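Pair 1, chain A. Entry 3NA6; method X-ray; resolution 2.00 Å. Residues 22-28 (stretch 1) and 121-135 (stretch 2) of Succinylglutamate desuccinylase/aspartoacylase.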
# COMPACT_ATOMS: atom_id res chain seq x y z
N PHE A 22 -16.24 -25.12 -12.29
CA PHE A 22 -14.98 -24.46 -12.00
C PHE A 22 -13.79 -25.39 -12.13
O PHE A 22 -13.91 -26.57 -11.92
CB PHE A 22 -14.97 -23.88 -10.58
CG PHE A 22 -16.20 -23.06 -10.28
CD1 PHE A 22 -16.27 -21.72 -10.66
CD2 PHE A 22 -17.31 -23.65 -9.70
CE1 PHE A 22 -17.42 -20.99 -10.45
CE2 PHE A 22 -18.47 -22.91 -9.50
CZ PHE A 22 -18.50 -21.58 -9.87
N LEU A 23 -12.65 -24.82 -12.50
CA LEU A 23 -11.38 -25.46 -12.28
C LEU A 23 -10.89 -25.00 -10.89
O LEU A 23 -10.57 -23.82 -10.67
CB LEU A 23 -10.38 -25.02 -13.36
CG LEU A 23 -10.83 -25.31 -14.80
CD1 LEU A 23 -9.76 -24.88 -15.78
CD2 LEU A 23 -11.17 -26.76 -15.00
N LYS A 24 -10.88 -25.92 -9.94
CA LYS A 24 -10.41 -25.63 -8.60
C LYS A 24 -8.90 -25.77 -8.50
O LYS A 24 -8.34 -26.87 -8.60
CB LYS A 24 -11.10 -26.56 -7.61
CG LYS A 24 -10.89 -26.23 -6.13
CD LYS A 24 -11.92 -27.07 -5.27
CE LYS A 24 -11.25 -27.90 -4.18
NZ LYS A 24 -10.01 -28.69 -4.50
N LEU A 25 -8.25 -24.64 -8.31
CA LEU A 25 -6.80 -24.61 -8.16
C LEU A 25 -6.53 -24.30 -6.70
O LEU A 25 -6.81 -23.19 -6.26
CB LEU A 25 -6.24 -23.52 -9.07
CG LEU A 25 -4.80 -23.04 -8.98
CD1 LEU A 25 -3.90 -24.23 -8.99
CD2 LEU A 25 -4.59 -22.10 -10.18
N PRO A 26 -6.02 -25.27 -5.95
CA PRO A 26 -5.68 -24.97 -4.57
C PRO A 26 -4.73 -23.79 -4.44
O PRO A 26 -3.77 -23.70 -5.16
CB PRO A 26 -5.03 -26.25 -4.07
CG PRO A 26 -5.54 -27.33 -4.98
CD PRO A 26 -5.65 -26.65 -6.31
N TYR A 27 -5.01 -22.90 -3.49
CA TYR A 27 -4.21 -21.68 -3.29
C TYR A 27 -4.26 -21.31 -1.81
O TYR A 27 -5.22 -20.69 -1.34
CB TYR A 27 -4.71 -20.55 -4.21
CG TYR A 27 -4.12 -19.18 -3.97
CD1 TYR A 27 -2.77 -19.03 -3.69
CD2 TYR A 27 -4.92 -18.04 -4.05
CE1 TYR A 27 -2.23 -17.78 -3.44
CE2 TYR A 27 -4.39 -16.78 -3.81
CZ TYR A 27 -3.04 -16.66 -3.49
OH TYR A 27 -2.50 -15.42 -3.24
N SER A 28 -3.24 -21.77 -1.07
CA SER A 28 -3.12 -21.49 0.33
C SER A 28 -2.40 -20.15 0.54
O SER A 28 -1.34 -19.95 -0.01
CB SER A 28 -2.34 -22.61 0.99
OG SER A 28 -2.15 -22.31 2.35
N THR A 121 4.06 -21.04 -9.51
CA THR A 121 3.11 -20.00 -9.12
C THR A 121 1.71 -20.34 -9.64
O THR A 121 1.56 -21.23 -10.46
CB THR A 121 3.54 -18.61 -9.66
OG1 THR A 121 3.49 -18.58 -11.10
CG2 THR A 121 4.94 -18.27 -9.17
N VAL A 122 0.69 -19.67 -9.12
CA VAL A 122 -0.68 -19.87 -9.61
C VAL A 122 -0.73 -19.77 -11.15
O VAL A 122 -1.29 -20.64 -11.82
CB VAL A 122 -1.68 -18.91 -8.93
CG1 VAL A 122 -3.00 -18.95 -9.65
CG2 VAL A 122 -1.87 -19.34 -7.43
N THR A 123 -0.13 -18.73 -11.71
CA THR A 123 -0.17 -18.51 -13.16
C THR A 123 0.49 -19.67 -13.92
O THR A 123 0.01 -20.11 -14.95
CB THR A 123 0.48 -17.15 -13.51
OG1 THR A 123 -0.28 -16.08 -12.88
CG2 THR A 123 0.49 -16.90 -15.04
N GLN A 124 1.59 -20.18 -13.38
CA GLN A 124 2.29 -21.30 -13.98
C GLN A 124 1.48 -22.59 -13.91
O GLN A 124 1.55 -23.40 -14.83
CB GLN A 124 3.64 -21.52 -13.30
CG GLN A 124 4.59 -20.41 -13.54
CD GLN A 124 5.91 -20.65 -12.91
OE1 GLN A 124 6.02 -20.95 -11.71
NE2 GLN A 124 6.95 -20.55 -13.72
N LYS A 125 0.77 -22.80 -12.80
CA LYS A 125 -0.13 -23.96 -12.61
C LYS A 125 -1.33 -23.92 -13.58
O LYS A 125 -1.70 -24.94 -14.16
CB LYS A 125 -0.61 -24.04 -11.16
CG LYS A 125 0.52 -24.43 -10.14
CD LYS A 125 0.06 -24.15 -8.72
CE LYS A 125 0.69 -25.02 -7.69
NZ LYS A 125 0.38 -24.49 -6.33
N ILE A 126 -1.89 -22.73 -13.82
CA ILE A 126 -2.89 -22.54 -14.87
C ILE A 126 -2.33 -22.97 -16.23
O ILE A 126 -2.93 -23.78 -16.94
CB ILE A 126 -3.45 -21.09 -14.92
CG1 ILE A 126 -4.18 -20.75 -13.62
CG2 ILE A 126 -4.40 -20.90 -16.06
CD1 ILE A 126 -4.62 -19.24 -13.48
N ALA A 127 -1.18 -22.41 -16.59
CA ALA A 127 -0.54 -22.74 -17.85
C ALA A 127 -0.28 -24.24 -17.99
O ALA A 127 -0.57 -24.85 -19.02
CB ALA A 127 0.78 -21.98 -18.00
N ASP A 128 0.24 -24.84 -16.93
CA ASP A 128 0.53 -26.27 -16.96
C ASP A 128 -0.72 -27.13 -17.18
O ASP A 128 -0.67 -28.16 -17.86
CB ASP A 128 1.24 -26.70 -15.67
CG ASP A 128 1.50 -28.18 -15.65
OD1 ASP A 128 2.50 -28.62 -16.27
OD2 ASP A 128 0.68 -28.89 -15.04
N TYR A 129 -1.83 -26.73 -16.59
CA TYR A 129 -3.08 -27.46 -16.75
C TYR A 129 -3.57 -27.36 -18.19
O TYR A 129 -4.09 -28.32 -18.75
CB TYR A 129 -4.14 -26.96 -15.76
CG TYR A 129 -5.41 -27.77 -15.78
CD1 TYR A 129 -5.46 -29.03 -15.20
CD2 TYR A 129 -6.55 -27.28 -16.37
CE1 TYR A 129 -6.62 -29.77 -15.24
CE2 TYR A 129 -7.70 -28.01 -16.39
CZ TYR A 129 -7.73 -29.24 -15.85
OH TYR A 129 -8.89 -29.94 -15.90
N PHE A 130 -3.46 -26.17 -18.77
CA PHE A 130 -3.83 -26.00 -20.17
C PHE A 130 -2.89 -26.76 -21.08
O PHE A 130 -3.35 -27.44 -21.98
CB PHE A 130 -3.96 -24.50 -20.54
CG PHE A 130 -5.31 -23.91 -20.15
CD1 PHE A 130 -5.66 -23.80 -18.79
CD2 PHE A 130 -6.23 -23.55 -21.10
CE1 PHE A 130 -6.86 -23.33 -18.42
CE2 PHE A 130 -7.47 -23.06 -20.72
CZ PHE A 130 -7.78 -22.94 -19.38
N GLN A 131 -1.59 -26.66 -20.83
CA GLN A 131 -0.58 -27.35 -21.65
C GLN A 131 -0.76 -28.87 -21.68
O GLN A 131 -0.75 -29.47 -22.75
CB GLN A 131 0.81 -27.06 -21.10
CG GLN A 131 1.99 -27.69 -21.88
CD GLN A 131 2.30 -26.98 -23.19
OE1 GLN A 131 2.29 -25.75 -23.27
NE2 GLN A 131 2.56 -27.77 -24.24
N ARG A 132 -0.93 -29.48 -20.51
CA ARG A 132 -0.90 -30.95 -20.40
C ARG A 132 -2.26 -31.62 -20.27
O ARG A 132 -2.37 -32.81 -20.52
CB ARG A 132 0.01 -31.36 -19.22
CG ARG A 132 1.49 -30.99 -19.48
CD ARG A 132 2.46 -31.72 -18.56
NE ARG A 132 2.17 -31.38 -17.17
CZ ARG A 132 2.00 -32.23 -16.17
NH1 ARG A 132 2.19 -33.53 -16.33
NH2 ARG A 132 1.69 -31.76 -14.98
N THR A 133 -3.30 -30.88 -19.89
CA THR A 133 -4.60 -31.51 -19.69
C THR A 133 -5.61 -31.04 -20.71
O THR A 133 -6.18 -31.85 -21.42
CB THR A 133 -5.13 -31.33 -18.25
OG1 THR A 133 -4.14 -31.81 -17.34
CG2 THR A 133 -6.43 -32.11 -18.02
N LEU A 134 -5.85 -29.73 -20.82
CA LEU A 134 -6.89 -29.26 -21.70
C LEU A 134 -6.50 -29.26 -23.19
O LEU A 134 -7.24 -29.79 -24.02
CB LEU A 134 -7.39 -27.90 -21.26
CG LEU A 134 -8.06 -27.83 -19.89
CD1 LEU A 134 -8.61 -26.42 -19.68
CD2 LEU A 134 -9.18 -28.89 -19.82
N LEU A 135 -5.38 -28.66 -23.53
CA LEU A 135 -4.96 -28.59 -24.95
C LEU A 135 -4.89 -29.97 -25.60
O LEU A 135 -5.32 -30.11 -26.73
CB LEU A 135 -3.64 -27.83 -25.16
CG LEU A 135 -3.78 -26.29 -25.21
CD1 LEU A 135 -2.41 -25.56 -25.28
CD2 LEU A 135 -4.66 -25.95 -26.39
O HOH W 1 -2.05 -25.68 -6.16
O HOH W 2 -1.06 -22.54 -5.42

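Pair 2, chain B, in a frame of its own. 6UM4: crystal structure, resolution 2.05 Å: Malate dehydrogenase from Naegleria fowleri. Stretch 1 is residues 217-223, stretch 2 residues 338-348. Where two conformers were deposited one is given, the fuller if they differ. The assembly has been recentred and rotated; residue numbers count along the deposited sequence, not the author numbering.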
# COMPACT_ATOMS: atom_id res chain seq x y z
N VAL B 217 24.39 6.43 -4.58
CA VAL B 217 23.16 5.66 -4.74
C VAL B 217 23.12 4.50 -3.76
O VAL B 217 24.14 3.85 -3.47
CB VAL B 217 23.02 5.18 -6.20
CG1 VAL B 217 24.22 4.33 -6.59
CG2 VAL B 217 21.72 4.39 -6.39
N LEU B 218 21.94 4.26 -3.19
CA LEU B 218 21.70 3.07 -2.37
C LEU B 218 20.84 2.12 -3.18
O LEU B 218 19.83 2.54 -3.77
CB LEU B 218 21.03 3.42 -1.03
CG LEU B 218 21.77 4.45 -0.17
CD1 LEU B 218 21.00 4.74 1.10
CD2 LEU B 218 23.23 4.00 0.15
N VAL B 219 21.26 0.86 -3.25
CA VAL B 219 20.63 -0.16 -4.09
C VAL B 219 20.12 -1.28 -3.19
O VAL B 219 20.91 -1.89 -2.45
CB VAL B 219 21.61 -0.72 -5.13
CG1 VAL B 219 20.90 -1.70 -6.03
CG2 VAL B 219 22.25 0.38 -5.96
N LEU B 220 18.83 -1.59 -3.30
CA LEU B 220 18.22 -2.69 -2.57
C LEU B 220 17.82 -3.76 -3.57
O LEU B 220 17.10 -3.48 -4.53
CB LEU B 220 17.00 -2.21 -1.77
CG LEU B 220 16.16 -3.33 -1.17
CD1 LEU B 220 17.01 -4.17 -0.20
CD2 LEU B 220 14.93 -2.78 -0.48
N ILE B 221 18.31 -4.98 -3.36
CA ILE B 221 17.96 -6.12 -4.22
C ILE B 221 16.88 -6.93 -3.52
O ILE B 221 17.07 -7.39 -2.39
CB ILE B 221 19.18 -7.00 -4.53
CG1 ILE B 221 20.06 -6.41 -5.64
CG2 ILE B 221 18.71 -8.39 -4.96
CD1 ILE B 221 20.94 -5.26 -5.21
N VAL B 222 15.74 -7.09 -4.19
CA VAL B 222 14.63 -7.91 -3.71
C VAL B 222 14.54 -9.22 -4.48
O VAL B 222 14.26 -10.27 -3.90
CB VAL B 222 13.29 -7.14 -3.77
CG1 VAL B 222 12.13 -8.05 -3.42
CG2 VAL B 222 13.31 -5.94 -2.83
N ALA B 223 14.76 -9.17 -5.80
CA ALA B 223 14.62 -10.35 -6.64
C ALA B 223 15.57 -11.45 -6.19
O ALA B 223 16.72 -11.19 -5.83
CB ALA B 223 14.90 -9.98 -8.09
N ALA B 338 8.20 -4.93 3.60
CA ALA B 338 9.58 -5.10 4.06
C ALA B 338 10.54 -4.21 3.29
O ALA B 338 11.51 -3.68 3.86
CB ALA B 338 9.99 -6.57 3.92
N ALA B 339 10.33 -4.05 1.97
CA ALA B 339 11.18 -3.14 1.19
C ALA B 339 11.03 -1.70 1.67
O ALA B 339 12.01 -0.98 1.83
CB ALA B 339 10.87 -3.24 -0.30
N ILE B 340 9.80 -1.25 1.89
CA ILE B 340 9.62 0.08 2.44
C ILE B 340 10.39 0.20 3.75
O ILE B 340 11.18 1.14 3.95
CB ILE B 340 8.13 0.41 2.62
CG1 ILE B 340 7.43 0.48 1.26
CG2 ILE B 340 7.97 1.74 3.32
CD1 ILE B 340 7.90 1.63 0.36
N LYS B 341 10.22 -0.78 4.65
CA LYS B 341 10.91 -0.69 5.93
C LYS B 341 12.44 -0.72 5.75
O LYS B 341 13.17 0.02 6.42
CB LYS B 341 10.45 -1.81 6.88
CG LYS B 341 9.05 -1.60 7.51
CD LYS B 341 8.69 -2.81 8.37
CE LYS B 341 7.50 -2.55 9.29
NZ LYS B 341 6.18 -2.60 8.59
N HIS B 342 12.93 -1.60 4.89
CA HIS B 342 14.37 -1.69 4.66
C HIS B 342 14.93 -0.35 4.19
O HIS B 342 15.92 0.15 4.74
CB HIS B 342 14.68 -2.80 3.66
CG HIS B 342 16.14 -2.90 3.28
ND1 HIS B 342 16.89 -4.03 3.53
CD2 HIS B 342 16.97 -2.03 2.67
CE1 HIS B 342 18.13 -3.84 3.10
NE2 HIS B 342 18.20 -2.63 2.57
N MET B 343 14.33 0.25 3.15
CA MET B 343 14.84 1.52 2.64
C MET B 343 14.67 2.64 3.66
O MET B 343 15.57 3.46 3.86
CB MET B 343 14.14 1.89 1.33
CG MET B 343 14.48 0.98 0.21
SD MET B 343 16.25 0.98 -0.03
CE MET B 343 16.60 2.74 -0.19
N HIS B 344 13.51 2.68 4.31
CA HIS B 344 13.23 3.72 5.28
C HIS B 344 14.29 3.75 6.38
O HIS B 344 14.84 4.81 6.70
CB HIS B 344 11.85 3.51 5.89
CG HIS B 344 11.59 4.38 7.07
ND1 HIS B 344 12.05 4.07 8.33
CD2 HIS B 344 10.96 5.58 7.18
CE1 HIS B 344 11.71 5.03 9.17
NE2 HIS B 344 11.04 5.96 8.49
N ASP B 345 14.57 2.58 6.98
CA ASP B 345 15.59 2.48 8.02
C ASP B 345 17.00 2.77 7.47
O ASP B 345 17.81 3.42 8.15
CB ASP B 345 15.53 1.08 8.66
CG ASP B 345 14.19 0.82 9.39
OD1 ASP B 345 13.38 1.77 9.52
OD2 ASP B 345 13.95 -0.32 9.85
N TRP B 346 17.30 2.31 6.25
CA TRP B 346 18.60 2.60 5.65
C TRP B 346 18.86 4.10 5.57
O TRP B 346 19.96 4.58 5.88
CB TRP B 346 18.66 1.98 4.25
CG TRP B 346 20.05 1.67 3.70
CD1 TRP B 346 21.26 1.95 4.28
CD2 TRP B 346 20.36 1.00 2.46
NE1 TRP B 346 22.29 1.49 3.49
CE2 TRP B 346 21.77 0.89 2.37
CE3 TRP B 346 19.57 0.47 1.42
CZ2 TRP B 346 22.40 0.29 1.28
CZ3 TRP B 346 20.21 -0.14 0.34
CH2 TRP B 346 21.62 -0.21 0.28
N VAL B 347 17.83 4.87 5.20
CA VAL B 347 17.95 6.31 4.99
C VAL B 347 17.73 7.10 6.27
O VAL B 347 18.44 8.08 6.53
CB VAL B 347 16.95 6.75 3.89
CG1 VAL B 347 16.90 8.25 3.77
CG2 VAL B 347 17.29 6.08 2.58
N LEU B 348 16.73 6.74 7.08
CA LEU B 348 16.37 7.56 8.23
C LEU B 348 16.79 6.96 9.56
O LEU B 348 16.68 7.65 10.59
CB LEU B 348 14.86 7.83 8.23
CG LEU B 348 14.36 8.57 6.97
CD1 LEU B 348 12.84 8.63 6.93
CD2 LEU B 348 14.95 9.97 6.87

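A strand packed against a helix in two proteins. In both pairs the strand and helix run roughly antiparallel (138° between their N-to-C directions in pair 1, 155° in pair 2), with axes 9.9 and 10.0 Å apart at closest approach; 14 central residues superpose with an RMSD of 1.0 Å. No direct hydrogen bond crosses either contact, and packing of side chains dominates both. Alternate strand residues point their CA-to-CB bonds toward the helix: Leu A23 and Leu A25 in pair 1, matched by Leu B218 and Leu B220 in pair 2.

The Leu A25/Leu B220 position lies at the centre of each contact and keeps the same rotamer, chi1 t and chi2 p. In pair 1, Leu A25 CD2 lies 3.6 Å from Val A122 CG1 and 3.7 Å from Ile A126 CG1, while Leu A25 CD1 is 3.9 Å from Lys A125 CB. In pair 2 the matching helix residues are Ala B339, Met B343 and His B342. Ala B339 offers just a methyl, its CB 4.1 Å from Leu B220 CD2. Met B343 starts out sideways, but its m, m, m chain brings SD to 3.7 Å from Leu B220 CB. The sharpest difference is at Lys A125/His B342: the lysine lays its aliphatic chain beside the leucine, with Lys A125 CD also 4.0 Å from Leu A25 CD1, and carries its amine on toward Pro A26 O, whereas the imidazole lies flat beneath it, with Leu B220 CD1 3.4 Å from the centroid of the His B342 ring in a CH-pi contact.

The extended lysine links the stretches through solvent. Lys A125 NZ is 4.4 Å from Pro A26 O, and two waters bridge the gap, each donating to Pro A26 O and accepting from Lys A125 NZ.

Leu A23 and Leu B218 also share a rotamer, chi1 m and chi2 t, but meet different aromatic surfaces. Leu A23 CD1 touches Tyr A129 CE2 at 3.8 Å and Phe A130 CE1 at 4.2 Å, obliquely to both rings. Trp B346, matched to Tyr A129, instead turns one face to the leucine: Leu B218 CB sits 3.9 Å from the centroid of the Trp B346 six-membered ring. The indole also reaches the strand backbone, with Trp B346 CH2 3.3 Å from Val B219 O near the ring plane. Val B347, matched to Phe A130, adds a smaller contact, its CG2 4.2 Å from Leu B218 CD1.

At Tyr A27/Val B222, both sideways, Tyr A27 CD1 lies 3.9 Å from Val A122 CG2, and Val B222 CG2 lies 4.4 Å from Ala B339 CB.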